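Local coordinates for protein UV damage endonuclease (Sulfolobus acidocaldarius, PDB 3TC3) that probably cuts DNA at ultraviolet-induced and other lesions as a metal-dependent TIM-barrel endonuclease of DNA excision repair, at residues L207-N221 against L239-S253. Numbering follows the deposited sequence.
Sequences LWISERTGIPVIFDN and LVRRTWKDRPMIDYS. With MN (manganese (II) ion), chain C.
The W244 indole is clasped on both faces: CB of P216 lies over one, 3.6 Å from the centroid of the five-membered ring in a CH-pi contact, and CA of P248 over the centre of the other. At its edge, in the ring plane, sit V217 O and CG1 of I218. W244 NE1 donates to V217 O (2.8 Å) from above the carbonyl plane. With an alanine in its place, V217 O would probably lose this donor and a gap would open between P216 and P248. T243 has OG1 between its backbone N and carbonyl carbon (chi1 70°), where it accepts a nearly straight bond from V217 N (3.0 Å) and donates to V240 O; its CG2 meets CD2 of L207. The parallel strands 217-220 and 249-252, neighbours in the eight-stranded TIM barrel, join through D251 N to F219 O and N221 N to D251 O. The N221 amide, 21° from the Y252 ring plane, takes S253 N on an in-plane lone pair of OD1 (2.8 Å), while ND2 gives S253 O a weak bond. At these C-terminal strand ends the D220 and D251 carboxylates, their planes 81° apart, turn to the manganese: D220 OD2 binds at 1.9 Å, while D251 OD2 approaches at a long 2.8 Å. D220 OD1 caps H223 N. D251, whose strongest polar partner is Q160, forms a salt bridge through OD1 with R78. E195 and E288 complete the protein ligands. Strand pairing thus sets D220 and D251 side by side, where manganese and R78 would probably offset the repulsion between the carboxylates.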
ATOM      1  N   LEU A 207     -15.286   7.990  -2.829  1.00 11.90           N
ATOM      2  CA  LEU A 207     -16.509   7.192  -3.093  1.00 12.35           C
ATOM      3  C   LEU A 207     -17.114   7.676  -4.443  1.00 12.60           C
ATOM      4  O   LEU A 207     -17.673   6.861  -5.200  1.00 13.25           O
ATOM      5  CB  LEU A 207     -17.497   7.412  -1.965  1.00 13.19           C
ATOM      6  CG  LEU A 207     -17.094   6.709  -0.665  1.00 13.44           C
ATOM      7  CD1 LEU A 207     -18.099   7.045   0.474  1.00 15.03           C
ATOM      8  CD2 LEU A 207     -17.028   5.205  -0.862  1.00 15.32           C
ATOM      9  N   TRP A 208     -16.965   8.981  -4.755  1.00 12.58           N
ATOM     10  CA  TRP A 208     -17.531   9.506  -6.033  1.00 13.28           C
ATOM     11  C   TRP A 208     -16.800   8.856  -7.176  1.00 12.41           C
ATOM     12  O   TRP A 208     -17.401   8.482  -8.205  1.00 13.40           O
ATOM     13  CB  TRP A 208     -17.382  11.015  -5.991  1.00 14.65           C
ATOM     14  CG  TRP A 208     -18.130  11.720  -7.096  1.00 15.79           C
ATOM     15  CD1 TRP A 208     -19.445  12.192  -7.058  1.00 15.92           C
ATOM     16  CD2 TRP A 208     -17.645  12.017  -8.441  1.00 16.48           C
ATOM     17  NE1 TRP A 208     -19.772  12.789  -8.246  1.00 17.87           N
ATOM     18  CE2 TRP A 208     -18.744  12.749  -9.101  1.00 16.06           C
ATOM     19  CE3 TRP A 208     -16.415  11.838  -9.131  1.00 17.04           C
ATOM     20  CZ2 TRP A 208     -18.634  13.178 -10.443  1.00 18.50           C
ATOM     21  CZ3 TRP A 208     -16.320  12.338 -10.474  1.00 19.13           C
ATOM     22  CH2 TRP A 208     -17.397  12.996 -11.060  1.00 18.19           C
ATOM     23  N   ILE A 209     -15.463   8.756  -7.064  1.00 12.01           N
ATOM     24  CA  ILE A 209     -14.667   8.069  -8.063  1.00 12.00           C
ATOM     25  C   ILE A 209     -15.073   6.597  -8.150  1.00 11.68           C
ATOM     26  O   ILE A 209     -15.289   6.104  -9.274  1.00 10.96           O
ATOM     27  CB  ILE A 209     -13.146   8.221  -7.804  1.00 12.32           C
ATOM     28  CG1 ILE A 209     -12.705   9.676  -7.995  1.00 13.36           C
ATOM     29  CG2 ILE A 209     -12.381   7.189  -8.709  1.00 11.87           C
ATOM     30  CD1 ILE A 209     -11.233   9.886  -7.620  1.00 14.31           C
ATOM     31  N   SER A 210     -15.151   5.902  -7.015  1.00 11.93           N
ATOM     32  CA  SER A 210     -15.449   4.476  -7.030  1.00 12.12           C
ATOM     33  C   SER A 210     -16.757   4.189  -7.710  1.00 13.07           C
ATOM     34  O   SER A 210     -16.858   3.197  -8.452  1.00 13.83           O
ATOM     35  CB  SER A 210     -15.483   3.954  -5.581  1.00 12.49           C
ATOM     36  OG  SER A 210     -15.619   2.541  -5.544  1.00 13.76           O
ATOM     37  N   GLU A 211     -17.794   5.022  -7.474  1.00 13.61           N
ATOM     38  CA  GLU A 211     -19.109   4.759  -8.025  1.00 15.45           C
ATOM     39  C   GLU A 211     -19.063   4.693  -9.564  1.00 14.05           C
ATOM     40  O   GLU A 211     -19.840   3.946 -10.156  1.00 16.23           O
ATOM     41  CB  GLU A 211     -20.089   5.863  -7.569  1.00 18.04           C
ATOM     42  CG  GLU A 211     -21.430   5.665  -8.092  1.00 25.45           C
ATOM     43  CD  GLU A 211     -22.235   4.798  -7.145  1.00 33.32           C
ATOM     44  OE1 GLU A 211     -21.694   4.449  -6.055  1.00 37.46           O
ATOM     45  OE2 GLU A 211     -23.393   4.475  -7.487  1.00 40.49           O
ATOM     46  N   ARG A 212     -18.151   5.449 -10.162  1.00 12.69           N
ATOM     47  CA  ARG A 212     -18.038   5.578 -11.652  1.00 12.84           C
ATOM     48  C   ARG A 212     -16.959   4.677 -12.216  1.00 12.16           C
ATOM     49  O   ARG A 212     -16.797   4.668 -13.475  1.00 13.54           O
ATOM     50  CB  ARG A 212     -17.780   7.071 -11.945  1.00 13.48           C
ATOM     51  CG  ARG A 212     -19.041   7.865 -11.679  1.00 14.16           C
ATOM     52  CD  ARG A 212     -18.622   9.355 -11.368  1.00 14.34           C
ATOM     53  NE  ARG A 212     -19.822  10.085 -11.103  1.00 15.59           N
ATOM     54  CZ  ARG A 212     -20.543  10.065  -9.997  1.00 15.17           C
ATOM     55  NH1 ARG A 212     -20.113   9.351  -8.916  1.00 15.82           N
ATOM     56  NH2 ARG A 212     -21.707  10.737  -9.905  1.00 16.98           N
ATOM     57  N   THR A 213     -16.267   3.885 -11.382  1.00 11.72           N
ATOM     58  CA  THR A 213     -15.093   3.142 -11.894  1.00 11.88           C
ATOM     59  C   THR A 213     -15.022   1.719 -11.368  1.00 12.37           C
ATOM     60  O   THR A 213     -14.231   0.934 -11.958  1.00 12.88           O
ATOM     61  CB  THR A 213     -13.748   3.774 -11.496  1.00 12.09           C
ATOM     62  OG1 THR A 213     -13.741   3.965 -10.077  1.00 11.81           O
ATOM     63  CG2 THR A 213     -13.611   5.122 -12.201  1.00 11.94           C
ATOM     64  N   GLY A 214     -15.624   1.457 -10.209  1.00 12.53           N
ATOM     65  CA  GLY A 214     -15.436   0.163  -9.548  1.00 13.38           C
ATOM     66  C   GLY A 214     -14.131   0.079  -8.758  1.00 12.46           C
ATOM     67  O   GLY A 214     -13.803  -1.029  -8.216  1.00 12.80           O
ATOM     68  N   ILE A 215     -13.377   1.168  -8.633  1.00 11.66           N
ATOM     69  CA  ILE A 215     -12.105   1.168  -7.825  1.00 11.21           C
ATOM     70  C   ILE A 215     -12.401   1.048  -6.322  1.00 11.71           C
ATOM     71  O   ILE A 215     -13.054   1.898  -5.809  1.00 12.84           O
ATOM     72  CB  ILE A 215     -11.319   2.447  -8.081  1.00 10.31           C
ATOM     73  CG1 ILE A 215     -10.895   2.489  -9.575  1.00 11.36           C
ATOM     74  CG2 ILE A 215     -10.022   2.411  -7.284  1.00 11.23           C
ATOM     75  CD1 ILE A 215     -10.394   3.881  -9.917  1.00 13.09           C
ATOM     76  N   PRO A 216     -11.885   0.045  -5.650  1.00 11.17           N
ATOM     77  CA  PRO A 216     -12.061   0.042  -4.137  1.00 11.31           C
ATOM     78  C   PRO A 216     -11.338   1.155  -3.452  1.00 10.64           C
ATOM     79  O   PRO A 216     -10.303   1.674  -3.921  1.00 10.58           O
ATOM     80  CB  PRO A 216     -11.507  -1.328  -3.733  1.00 10.94           C
ATOM     81  CG  PRO A 216     -11.427  -2.133  -5.089  1.00 12.04           C
ATOM     82  CD  PRO A 216     -11.070  -1.119  -6.120  1.00 11.55           C
ATOM     83  N   VAL A 217     -11.923   1.612  -2.365  1.00 11.04           N
ATOM     84  CA  VAL A 217     -11.370   2.636  -1.531  1.00 10.28           C
ATOM     85  C   VAL A 217     -10.744   2.067  -0.263  1.00 10.87           C
ATOM     86  O   VAL A 217     -11.412   1.364   0.495  1.00 12.80           O
ATOM     87  CB  VAL A 217     -12.468   3.668  -1.167  1.00 10.92           C
ATOM     88  CG1 VAL A 217     -11.895   4.852  -0.274  1.00 10.39           C
ATOM     89  CG2 VAL A 217     -13.127   4.214  -2.477  1.00 11.74           C
ATOM     90  N   ILE A 218      -9.484   2.400  -0.094  1.00 11.04           N
ATOM     91  CA  ILE A 218      -8.829   2.131   1.222  1.00 11.17           C
ATOM     92  C   ILE A 218      -9.103   3.301   2.149  1.00 11.74           C
ATOM     93  O   ILE A 218      -8.716   4.456   1.845  1.00 13.21           O
ATOM     94  CB  ILE A 218      -7.289   2.008   1.055  1.00 12.31           C
ATOM     95  CG1 ILE A 218      -6.965   0.752   0.318  1.00 16.06           C
ATOM     96  CG2 ILE A 218      -6.590   1.941   2.498  1.00 13.06           C
ATOM     97  CD1 ILE A 218      -5.470   0.390   0.285  1.00 18.85           C
ATOM     98  N   PHE A 219      -9.708   2.995   3.293  1.00 11.53           N
ATOM     99  CA  PHE A 219      -9.907   4.004   4.350  1.00 12.13           C
ATOM    100  C   PHE A 219      -8.702   4.206   5.243  1.00 12.59           C
ATOM    101  O   PHE A 219      -8.189   3.257   5.772  1.00 12.60           O
ATOM    102  CB  PHE A 219     -11.062   3.473   5.233  1.00 13.59           C
ATOM    103  CG  PHE A 219     -11.426   4.370   6.375  1.00 13.09           C
ATOM    104  CD1 PHE A 219     -12.122   5.587   6.157  1.00 14.18           C
ATOM    105  CD2 PHE A 219     -11.016   4.056   7.675  1.00 13.26           C
ATOM    106  CE1 PHE A 219     -12.473   6.362   7.214  1.00 13.67           C
ATOM    107  CE2 PHE A 219     -11.352   4.880   8.735  1.00 14.88           C
ATOM    108  CZ  PHE A 219     -12.089   6.067   8.501  1.00 14.09           C
ATOM    109  N   ASP A 220      -8.254   5.421   5.354  1.00 11.42           N
ATOM    110  CA  ASP A 220      -7.154   5.793   6.234  1.00 12.44           C
ATOM    111  C   ASP A 220      -7.757   6.575   7.362  1.00 12.70           C
ATOM    112  O   ASP A 220      -8.329   7.616   7.139  1.00 12.19           O
ATOM    113  CB  ASP A 220      -6.169   6.600   5.481  1.00 14.81           C
ATOM    114  CG  ASP A 220      -5.009   6.912   6.352  1.00 18.52           C
ATOM    115  OD1 ASP A 220      -5.110   7.573   7.373  1.00 18.36           O
ATOM    116  OD2 ASP A 220      -3.890   6.403   5.961  1.00 21.82           O
ATOM    117  N   ASN A 221      -7.659   5.993   8.566  1.00 11.60           N
ATOM    118  CA  ASN A 221      -8.401   6.588   9.698  1.00 12.37           C
ATOM    119  C   ASN A 221      -7.812   7.968  10.113  1.00 11.87           C
ATOM    120  O   ASN A 221      -8.594   8.848  10.420  1.00 11.80           O
ATOM    121  CB  ASN A 221      -8.456   5.659  10.868  1.00 14.23           C
ATOM    122  CG  ASN A 221      -7.138   5.415  11.505  1.00 12.74           C
ATOM    123  OD1 ASN A 221      -6.096   5.226  10.834  1.00 13.33           O
ATOM    124  ND2 ASN A 221      -7.159   5.392  12.855  1.00 14.70           N
ATOM    125  N   LEU A 239     -19.520   2.495   4.261  1.00 18.89           N
ATOM    126  CA  LEU A 239     -19.550   3.028   2.886  1.00 19.07           C
ATOM    127  C   LEU A 239     -18.390   2.427   2.049  1.00 19.09           C
ATOM    128  O   LEU A 239     -18.618   1.919   0.925  1.00 18.24           O
ATOM    129  CB  LEU A 239     -19.462   4.546   2.908  1.00 20.78           C
ATOM    130  CG  LEU A 239     -20.782   5.268   3.305  1.00 23.37           C
ATOM    131  CD1 LEU A 239     -20.410   6.701   3.559  1.00 24.41           C
ATOM    132  CD2 LEU A 239     -21.796   5.261   2.194  1.00 25.50           C
ATOM    133  N   VAL A 240     -17.189   2.485   2.599  1.00 17.74           N
ATOM    134  CA  VAL A 240     -16.057   1.985   1.864  1.00 16.58           C
ATOM    135  C   VAL A 240     -16.093   0.470   1.659  1.00 18.16           C
ATOM    136  O   VAL A 240     -15.700  -0.054   0.572  1.00 14.92           O
ATOM    137  CB  VAL A 240     -14.772   2.477   2.613  1.00 18.38           C
ATOM    138  CG1 VAL A 240     -13.696   1.487   2.415  1.00 23.75           C
ATOM    139  CG2 VAL A 240     -14.479   3.917   2.339  1.00 18.18           C
ATOM    140  N   ARG A 241     -16.664  -0.297   2.650  1.00 17.04           N
ATOM    141  CA  ARG A 241     -16.820  -1.776   2.439  1.00 17.71           C
ATOM    142  C   ARG A 241     -17.525  -2.209   1.142  1.00 19.52           C
ATOM    143  O   ARG A 241     -17.154  -3.205   0.514  1.00 20.72           O
ATOM    144  CB  ARG A 241     -17.522  -2.440   3.674  1.00 19.09           C
ATOM    145  CG  ARG A 241     -17.645  -3.934   3.655  1.00 20.46           C
ATOM    146  CD  ARG A 241     -18.485  -4.405   4.906  1.00 21.49           C
ATOM    147  NE  ARG A 241     -17.782  -4.045   6.150  1.00 23.16           N
ATOM    148  CZ  ARG A 241     -16.693  -4.654   6.648  1.00 22.29           C
ATOM    149  NH1 ARG A 241     -16.084  -5.655   5.993  1.00 22.13           N
ATOM    150  NH2 ARG A 241     -16.189  -4.180   7.779  1.00 23.26           N
ATOM    151  N   ARG A 242     -18.555  -1.473   0.757  1.00 17.78           N
ATOM    152  CA  ARG A 242     -19.344  -1.780  -0.431  1.00 21.17           C
ATOM    153  C   ARG A 242     -18.526  -1.579  -1.745  1.00 18.74           C
ATOM    154  O   ARG A 242     -18.957  -2.009  -2.807  1.00 20.93           O
ATOM    155  CB  ARG A 242     -20.615  -0.942  -0.380  1.00 24.16           C
ATOM    156  CG  ARG A 242     -21.304  -1.218   0.927  1.00 27.38           C
ATOM    157  CD  ARG A 242     -22.779  -0.800   0.918  1.00 35.56           C
ATOM    158  NE  ARG A 242     -23.057   0.444   0.182  1.00 41.15           N
ATOM    159  CZ  ARG A 242     -23.456   1.593   0.746  1.00 47.98           C
ATOM    160  NH1 ARG A 242     -23.645   1.682   2.067  1.00 48.27           N
ATOM    161  NH2 ARG A 242     -23.657   2.666  -0.022  1.00 49.81           N
ATOM    162  N   THR A 243     -17.346  -0.937  -1.663  1.00 17.64           N
ATOM    163  CA  THR A 243     -16.515  -0.760  -2.845  1.00 15.48           C
ATOM    164  C   THR A 243     -15.568  -1.902  -3.078  1.00 15.00           C
ATOM    165  O   THR A 243     -14.916  -1.917  -4.100  1.00 15.97           O
ATOM    166  CB  THR A 243     -15.720   0.539  -2.851  1.00 14.69           C
ATOM    167  OG1 THR A 243     -14.691   0.459  -1.848  1.00 15.12           O
ATOM    168  CG2 THR A 243     -16.642   1.756  -2.496  1.00 14.80           C
ATOM    169  N   TRP A 244     -15.568  -2.884  -2.160  1.00 13.94           N
ATOM    170  CA  TRP A 244     -14.678  -4.061  -2.310  1.00 14.46           C
ATOM    171  C   TRP A 244     -15.480  -5.269  -2.679  1.00 17.67           C
ATOM    172  O   TRP A 244     -16.524  -5.511  -2.094  1.00 21.71           O
ATOM    173  CB  TRP A 244     -13.909  -4.336  -1.007  1.00 13.69           C
ATOM    174  CG  TRP A 244     -12.950  -3.262  -0.696  1.00 12.68           C
ATOM    175  CD1 TRP A 244     -13.245  -2.045  -0.121  1.00 11.69           C
ATOM    176  CD2 TRP A 244     -11.508  -3.336  -0.770  1.00 12.30           C
ATOM    177  NE1 TRP A 244     -12.058  -1.303   0.076  1.00 11.88           N
ATOM    178  CE2 TRP A 244     -11.001  -2.034  -0.292  1.00 11.29           C
ATOM    179  CE3 TRP A 244     -10.604  -4.265  -1.241  1.00 12.65           C
ATOM    180  CZ2 TRP A 244      -9.643  -1.693  -0.312  1.00 11.36           C
ATOM    181  CZ3 TRP A 244      -9.235  -3.925  -1.204  1.00 12.46           C
ATOM    182  CH2 TRP A 244      -8.784  -2.664  -0.765  1.00 12.33           C
ATOM    183  N   LYS A 245     -14.894  -6.114  -3.492  1.00 19.99           N
ATOM    184  CA  LYS A 245     -15.588  -7.391  -3.742  1.00 24.99           C
ATOM    185  C   LYS A 245     -15.166  -8.405  -2.668  1.00 29.02           C
ATOM    186  O   LYS A 245     -15.936  -9.277  -2.274  1.00 32.70           O
ATOM    187  CB  LYS A 245     -15.327  -7.869  -5.182  1.00 29.67           C
ATOM    188  CG  LYS A 245     -16.427  -7.307  -6.104  1.00 37.48           C
ATOM    189  CD  LYS A 245     -16.166  -7.545  -7.574  1.00 43.08           C
ATOM    190  CE  LYS A 245     -17.056  -6.613  -8.406  1.00 48.50           C
ATOM    191  NZ  LYS A 245     -16.361  -5.282  -8.464  1.00 50.65           N
ATOM    192  N   ASP A 246     -13.935  -8.223  -2.157  1.00 28.12           N
ATOM    193  CA  ASP A 246     -13.379  -9.100  -1.113  1.00 31.08           C
ATOM    194  C   ASP A 246     -13.272  -8.314   0.223  1.00 27.92           C
ATOM    195  O   ASP A 246     -13.899  -7.273   0.391  1.00 26.73           O
ATOM    196  CB  ASP A 246     -12.019  -9.704  -1.567  1.00 34.71           C
ATOM    197  CG  ASP A 246     -11.074  -8.673  -2.182  1.00 39.08           C
ATOM    198  OD1 ASP A 246     -11.401  -7.471  -2.175  1.00 36.64           O
ATOM    199  OD2 ASP A 246      -9.989  -9.040  -2.699  1.00 49.27           O
ATOM    200  N   ARG A 247     -12.495  -8.796   1.188  1.00 24.46           N
ATOM    201  CA  ARG A 247     -12.391  -8.089   2.402  1.00 22.26           C
ATOM    202  C   ARG A 247     -11.664  -6.718   2.184  1.00 18.14           C
ATOM    203  O   ARG A 247     -10.610  -6.643   1.565  1.00 17.89           O
ATOM    204  CB  ARG A 247     -11.592  -8.945   3.369  1.00 24.42           C
ATOM    205  CG  ARG A 247     -11.547  -8.387   4.724  1.00 27.25           C
ATOM    206  CD  ARG A 247     -10.599  -9.164   5.573  1.00 27.97           C
ATOM    207  NE  ARG A 247     -11.180 -10.424   5.962  1.00 30.73           N
ATOM    208  CZ  ARG A 247     -10.577 -11.287   6.752  1.00 28.66           C
ATOM    209  NH1 ARG A 247      -9.361 -11.042   7.243  1.00 27.94           N
ATOM    210  NH2 ARG A 247     -11.208 -12.388   7.060  1.00 31.47           N
ATOM    211  N   PRO A 248     -12.191  -5.652   2.773  1.00 15.16           N
ATOM    212  CA  PRO A 248     -11.467  -4.356   2.643  1.00 14.78           C
ATOM    213  C   PRO A 248     -10.143  -4.305   3.292  1.00 14.04           C
ATOM    214  O   PRO A 248      -9.878  -5.036   4.281  1.00 13.49           O
ATOM    215  CB  PRO A 248     -12.366  -3.360   3.283  1.00 15.74           C
ATOM    216  CG  PRO A 248     -13.628  -4.049   3.562  1.00 17.72           C
ATOM    217  CD  PRO A 248     -13.434  -5.527   3.551  1.00 17.75           C
ATOM    218  N   MET A 249      -9.270  -3.437   2.767  1.00 14.09           N
ATOM    219  CA  MET A 249      -8.068  -3.038   3.474  1.00 14.29           C
ATOM    220  C   MET A 249      -8.276  -1.735   4.070  1.00 14.25           C
ATOM    221  O   MET A 249      -8.879  -0.859   3.440  1.00 16.28           O
ATOM    222  CB  MET A 249      -6.926  -2.933   2.518  1.00 13.64           C
ATOM    223  CG  MET A 249      -6.569  -4.208   1.761  1.00 14.45           C
ATOM    224  SD  MET A 249      -5.252  -3.919   0.510  1.00 15.93           S
ATOM    225  CE  MET A 249      -5.014  -5.531  -0.098  1.00 16.04           C
ATOM    226  N   ILE A 250      -7.767  -1.508   5.295  1.00 12.82           N
ATOM    227  CA  ILE A 250      -7.748  -0.181   5.881  1.00 12.79           C
ATOM    228  C   ILE A 250      -6.327   0.178   6.292  1.00 11.84           C
ATOM    229  O   ILE A 250      -5.505  -0.708   6.621  1.00 11.91           O
ATOM    230  CB  ILE A 250      -8.693   0.033   7.052  1.00 15.79           C
ATOM    231  CG1 ILE A 250      -8.395  -0.828   8.198  1.00 19.74           C
ATOM    232  CG2 ILE A 250     -10.169  -0.330   6.638  1.00 18.08           C
ATOM    233  CD1 ILE A 250      -9.466  -0.682   9.333  1.00 24.52           C
ATOM    234  N   ASP A 251      -6.002   1.454   6.259  1.00 11.50           N
ATOM    235  CA  ASP A 251      -4.704   1.979   6.766  1.00 12.47           C
ATOM    236  C   ASP A 251      -4.882   2.590   8.129  1.00 12.35           C
ATOM    237  O   ASP A 251      -5.712   3.535   8.281  1.00 13.68           O
ATOM    238  CB  ASP A 251      -4.119   3.038   5.858  1.00 14.99           C
ATOM    239  CG  ASP A 251      -3.526   2.489   4.545  1.00 17.59           C
ATOM    240  OD1 ASP A 251      -3.165   1.345   4.435  1.00 17.99           O
ATOM    241  OD2 ASP A 251      -3.304   3.311   3.643  1.00 23.42           O
ATOM    242  N   TYR A 252      -4.222   2.035   9.147  1.00 10.86           N
ATOM    243  CA  TYR A 252      -4.374   2.516  10.509  1.00 10.78           C
ATOM    244  C   TYR A 252      -3.146   3.340  10.875  1.00 11.31           C
ATOM    245  O   TYR A 252      -2.006   2.866  10.835  1.00 11.59           O
ATOM    246  CB  TYR A 252      -4.545   1.346  11.511  1.00 10.90           C
ATOM    247  CG  TYR A 252      -4.603   1.888  12.945  1.00 11.90           C
ATOM    248  CD1 TYR A 252      -3.418   2.061  13.736  1.00 11.45           C
ATOM    249  CD2 TYR A 252      -5.823   2.217  13.532  1.00 11.04           C
ATOM    250  CE1 TYR A 252      -3.472   2.547  15.026  1.00 11.40           C
ATOM    251  CE2 TYR A 252      -5.911   2.617  14.804  1.00 11.46           C
ATOM    252  CZ  TYR A 252      -4.743   2.865  15.568  1.00 12.18           C
ATOM    253  OH  TYR A 252      -4.898   3.328  16.837  1.00 13.93           O
ATOM    254  N   SER A 253      -3.390   4.544  11.333  1.00 12.00           N
ATOM    255  CA  SER A 253      -2.328   5.356  11.949  1.00 12.56           C
ATOM    256  C   SER A 253      -2.863   6.205  13.036  1.00 13.69           C
ATOM    257  O   SER A 253      -4.046   6.153  13.324  1.00 14.22           O
ATOM    258  CB  SER A 253      -1.602   6.242  10.907  1.00 15.45           C
ATOM    259  OG  SER A 253      -0.336   6.585  11.513  1.00 18.44           O
TER
HETATM  260 MN    MN C 290      -2.538   5.768   4.708  1.00 45.06          MN
HETATM  261  O   HOH W   1     -14.767  -2.869  -6.472  1.00 25.15           O
HETATM  262  O   HOH W   2      -0.932   5.438   2.970  1.00 26.75           O